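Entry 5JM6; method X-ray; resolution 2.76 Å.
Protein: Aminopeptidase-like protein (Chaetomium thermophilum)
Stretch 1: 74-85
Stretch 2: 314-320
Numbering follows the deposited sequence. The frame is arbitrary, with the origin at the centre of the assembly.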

# COMPACT_ATOMS: atom_id res chain seq x y z
N TYR A 74 -15.96 -6.79 -54.26
CA TYR A 74 -14.85 -6.28 -55.06
C TYR A 74 -14.12 -7.42 -55.76
O TYR A 74 -13.86 -7.35 -56.96
N CYS A 75 -13.79 -8.45 -55.00
CA CYS A 75 -13.11 -9.61 -55.54
C CYS A 75 -13.98 -10.34 -56.55
O CYS A 75 -13.50 -10.82 -57.58
N LYS A 76 -15.27 -10.40 -56.26
CA LYS A 76 -16.20 -11.14 -57.10
C LYS A 76 -16.34 -10.47 -58.47
O LYS A 76 -16.43 -11.16 -59.49
N GLN A 77 -16.34 -9.14 -58.50
CA GLN A 77 -16.45 -8.42 -59.77
C GLN A 77 -15.18 -8.51 -60.60
O GLN A 77 -15.24 -8.53 -61.83
N LYS A 78 -14.02 -8.57 -59.96
CA LYS A 78 -12.78 -8.68 -60.71
C LYS A 78 -12.56 -10.11 -61.19
O LYS A 78 -12.03 -10.33 -62.28
N LEU A 79 -12.97 -11.09 -60.39
CA LEU A 79 -12.88 -12.49 -60.81
C LEU A 79 -13.78 -12.75 -62.01
O LEU A 79 -13.40 -13.46 -62.93
N LEU A 80 -14.98 -12.16 -62.00
CA LEU A 80 -15.91 -12.34 -63.11
C LEU A 80 -15.42 -11.64 -64.37
O LEU A 80 -15.62 -12.14 -65.48
N LYS A 81 -14.77 -10.49 -64.21
CA LYS A 81 -14.26 -9.75 -65.36
C LYS A 81 -13.04 -10.44 -65.97
O LYS A 81 -12.72 -10.24 -67.14
N ALA A 82 -12.37 -11.27 -65.16
CA ALA A 82 -11.20 -12.02 -65.62
C ALA A 82 -11.59 -13.40 -66.16
O ALA A 82 -10.72 -14.18 -66.57
N GLY A 83 -12.88 -13.71 -66.15
CA GLY A 83 -13.36 -14.96 -66.71
C GLY A 83 -13.47 -16.13 -65.75
O GLY A 83 -13.45 -17.28 -66.17
N TYR A 84 -13.59 -15.84 -64.46
CA TYR A 84 -13.81 -16.89 -63.47
C TYR A 84 -15.28 -17.29 -63.42
O TYR A 84 -16.17 -16.46 -63.61
N VAL A 85 -15.52 -18.57 -63.16
CA VAL A 85 -16.87 -19.11 -63.06
C VAL A 85 -17.22 -19.37 -61.60
O VAL A 85 -16.43 -19.96 -60.87
N ALA A 314 -2.60 -11.16 -52.04
CA ALA A 314 -2.79 -12.56 -52.39
C ALA A 314 -3.77 -12.69 -53.55
O ALA A 314 -3.52 -13.42 -54.51
N PHE A 315 -4.89 -11.98 -53.44
CA PHE A 315 -5.90 -11.95 -54.50
C PHE A 315 -5.29 -11.49 -55.82
O PHE A 315 -5.49 -12.13 -56.85
N MET A 316 -4.53 -10.40 -55.79
CA MET A 316 -3.91 -9.88 -57.00
C MET A 316 -2.87 -10.85 -57.56
O MET A 316 -2.69 -10.94 -58.78
N ALA A 317 -2.19 -11.57 -56.68
CA ALA A 317 -1.22 -12.58 -57.12
C ALA A 317 -1.91 -13.65 -57.95
O ALA A 317 -1.40 -14.07 -58.99
N LEU A 318 -3.08 -14.10 -57.49
CA LEU A 318 -3.85 -15.09 -58.24
C LEU A 318 -4.23 -14.55 -59.61
O LEU A 318 -4.05 -15.22 -60.62
N LEU A 319 -4.75 -13.32 -59.65
CA LEU A 319 -5.13 -12.70 -60.91
C LEU A 319 -3.95 -12.54 -61.86
O LEU A 319 -4.12 -12.54 -63.08
N HIS A 320 -2.75 -12.36 -61.30
CA HIS A 320 -1.55 -12.16 -62.11
C HIS A 320 -0.69 -13.42 -62.30
O HIS A 320 0.38 -13.35 -62.90

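The helix of stretch 1 and that of stretch 2 run nearly parallel, their axes 11.4 Å apart at closest approach and inclined by 5°, a spacing that leaves room for large side chains between them. The contact is apolar, and no hydrogen bond crosses it.

Its aromatic centre is Phe 315, which points toward the first stretch with chi1 t (chi2 78°) and sits as a knob among Tyr 74, Cys 75, Lys 78 and Leu 79. Cys 75, chi1 m, lays its SG over one ring face, 3.9 Å from the centroid of the Phe 315 ring, while its CB lies 3.5 Å from Phe 315 CE1. Leu 79 CG approaches the ring edge, 3.6 Å from Phe 315 CE1, as does Lys 78 CB, 3.9 Å from Phe 315 CZ.

Aliphatic packing continues one turn later. Leu 319 (m, t) starts sideways, but its end reaches inward, placing CD2 3.8 Å from Leu 79 CD2 (Leu 79 also m, t) and 4.3 Å from Ala 82 CB. Beyond the Schellman turn at Gly 83, Tyr 84, chi1 m, points back toward the second helix; its CE1 lies 4.1 Å from Leu 319 CD2 and its OH 3.7 Å from CG of Leu 318 (t, p).

One side-chain hydrogen bond lies within the first helix: Lys 78 NZ donates to Tyr 74 OH at 3.1 Å, with Tyr 74 in chi1 t; the hydroxyl also bonds a residue just outside the stretch.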

# COMPACT_ATOMS: atom_id res chain seq x y z
CB TYR A 74 -13.89 -5.48 -54.18
CG TYR A 74 -12.56 -5.10 -54.80
CD1 TYR A 74 -11.48 -5.99 -54.78
CD2 TYR A 74 -12.36 -3.85 -55.36
CE1 TYR A 74 -10.26 -5.64 -55.33
CE2 TYR A 74 -11.14 -3.50 -55.92
CZ TYR A 74 -10.09 -4.39 -55.89
OH TYR A 74 -8.88 -4.05 -56.44
CB CYS A 75 -12.70 -10.57 -54.42
SG CYS A 75 -11.58 -9.85 -53.21
CB LYS A 76 -17.56 -11.27 -56.41
CG LYS A 76 -18.56 -12.12 -57.16
CD LYS A 76 -19.86 -12.29 -56.39
CE LYS A 76 -20.87 -13.04 -57.24
NZ LYS A 76 -22.20 -13.20 -56.60
CB GLN A 77 -16.80 -6.95 -59.54
CG GLN A 77 -18.15 -6.71 -58.88
CD GLN A 77 -18.47 -5.23 -58.75
OE1 GLN A 77 -17.74 -4.38 -59.27
NE2 GLN A 77 -19.55 -4.92 -58.05
CB LYS A 78 -11.59 -8.20 -59.87
CG LYS A 78 -11.73 -6.75 -59.41
CD LYS A 78 -10.38 -6.10 -59.21
CE LYS A 78 -10.38 -4.66 -59.71
NZ LYS A 78 -9.04 -4.03 -59.57
CB LEU A 79 -13.24 -13.43 -59.66
CG LEU A 79 -12.23 -13.57 -58.52
CD1 LEU A 79 -12.83 -14.40 -57.40
CD2 LEU A 79 -10.93 -14.18 -59.01
CB LEU A 80 -17.30 -11.84 -62.73
CG LEU A 80 -18.09 -12.73 -61.77
CD1 LEU A 80 -19.31 -12.00 -61.22
CD2 LEU A 80 -18.51 -14.02 -62.45
CB LYS A 81 -13.92 -8.32 -64.96
CG LYS A 81 -15.14 -7.44 -64.75
CD LYS A 81 -14.78 -6.13 -64.07
CE LYS A 81 -16.03 -5.41 -63.57
NZ LYS A 81 -15.70 -4.17 -62.82
CB ALA A 82 -10.19 -12.16 -64.50
CB TYR A 84 -13.33 -16.45 -62.08
CG TYR A 84 -11.83 -16.47 -61.89
CD1 TYR A 84 -11.00 -15.63 -62.62
CD2 TYR A 84 -11.24 -17.32 -60.95
CE1 TYR A 84 -9.63 -15.65 -62.45
CE2 TYR A 84 -9.87 -17.33 -60.77
CZ TYR A 84 -9.07 -16.50 -61.52
OH TYR A 84 -7.70 -16.51 -61.34
CB VAL A 85 -17.01 -20.41 -63.88
CG1 VAL A 85 -18.35 -21.08 -63.62
CG2 VAL A 85 -16.82 -20.14 -65.36
CB ALA A 314 -3.29 -13.35 -51.18
CB PHE A 315 -7.05 -11.02 -54.09
CG PHE A 315 -8.10 -10.84 -55.15
CD1 PHE A 315 -9.05 -11.82 -55.39
CD2 PHE A 315 -8.15 -9.68 -55.90
CE1 PHE A 315 -10.02 -11.65 -56.36
CE2 PHE A 315 -9.11 -9.50 -56.87
CZ PHE A 315 -10.05 -10.48 -57.10
CB MET A 316 -3.26 -8.51 -56.75
CG MET A 316 -4.25 -7.38 -56.46
SD MET A 316 -5.37 -6.99 -57.83
CE MET A 316 -4.23 -6.29 -59.03
CB ALA A 317 -0.51 -13.19 -55.94
CB LEU A 318 -5.10 -15.50 -57.46
CG LEU A 318 -5.89 -16.66 -58.09
CD1 LEU A 318 -5.01 -17.89 -58.22
CD2 LEU A 318 -7.13 -16.97 -57.27
CB LEU A 319 -5.79 -11.34 -60.67
CG LEU A 319 -7.18 -11.31 -60.03
CD1 LEU A 319 -7.74 -9.90 -60.05
CD2 LEU A 319 -8.13 -12.28 -60.72
CB HIS A 320 -0.71 -11.04 -61.51
CG HIS A 320 -1.29 -9.67 -61.74
ND1 HIS A 320 -0.78 -8.80 -62.68
CD2 HIS A 320 -2.34 -9.04 -61.17
CE1 HIS A 320 -1.49 -7.68 -62.67
NE2 HIS A 320 -2.44 -7.80 -61.76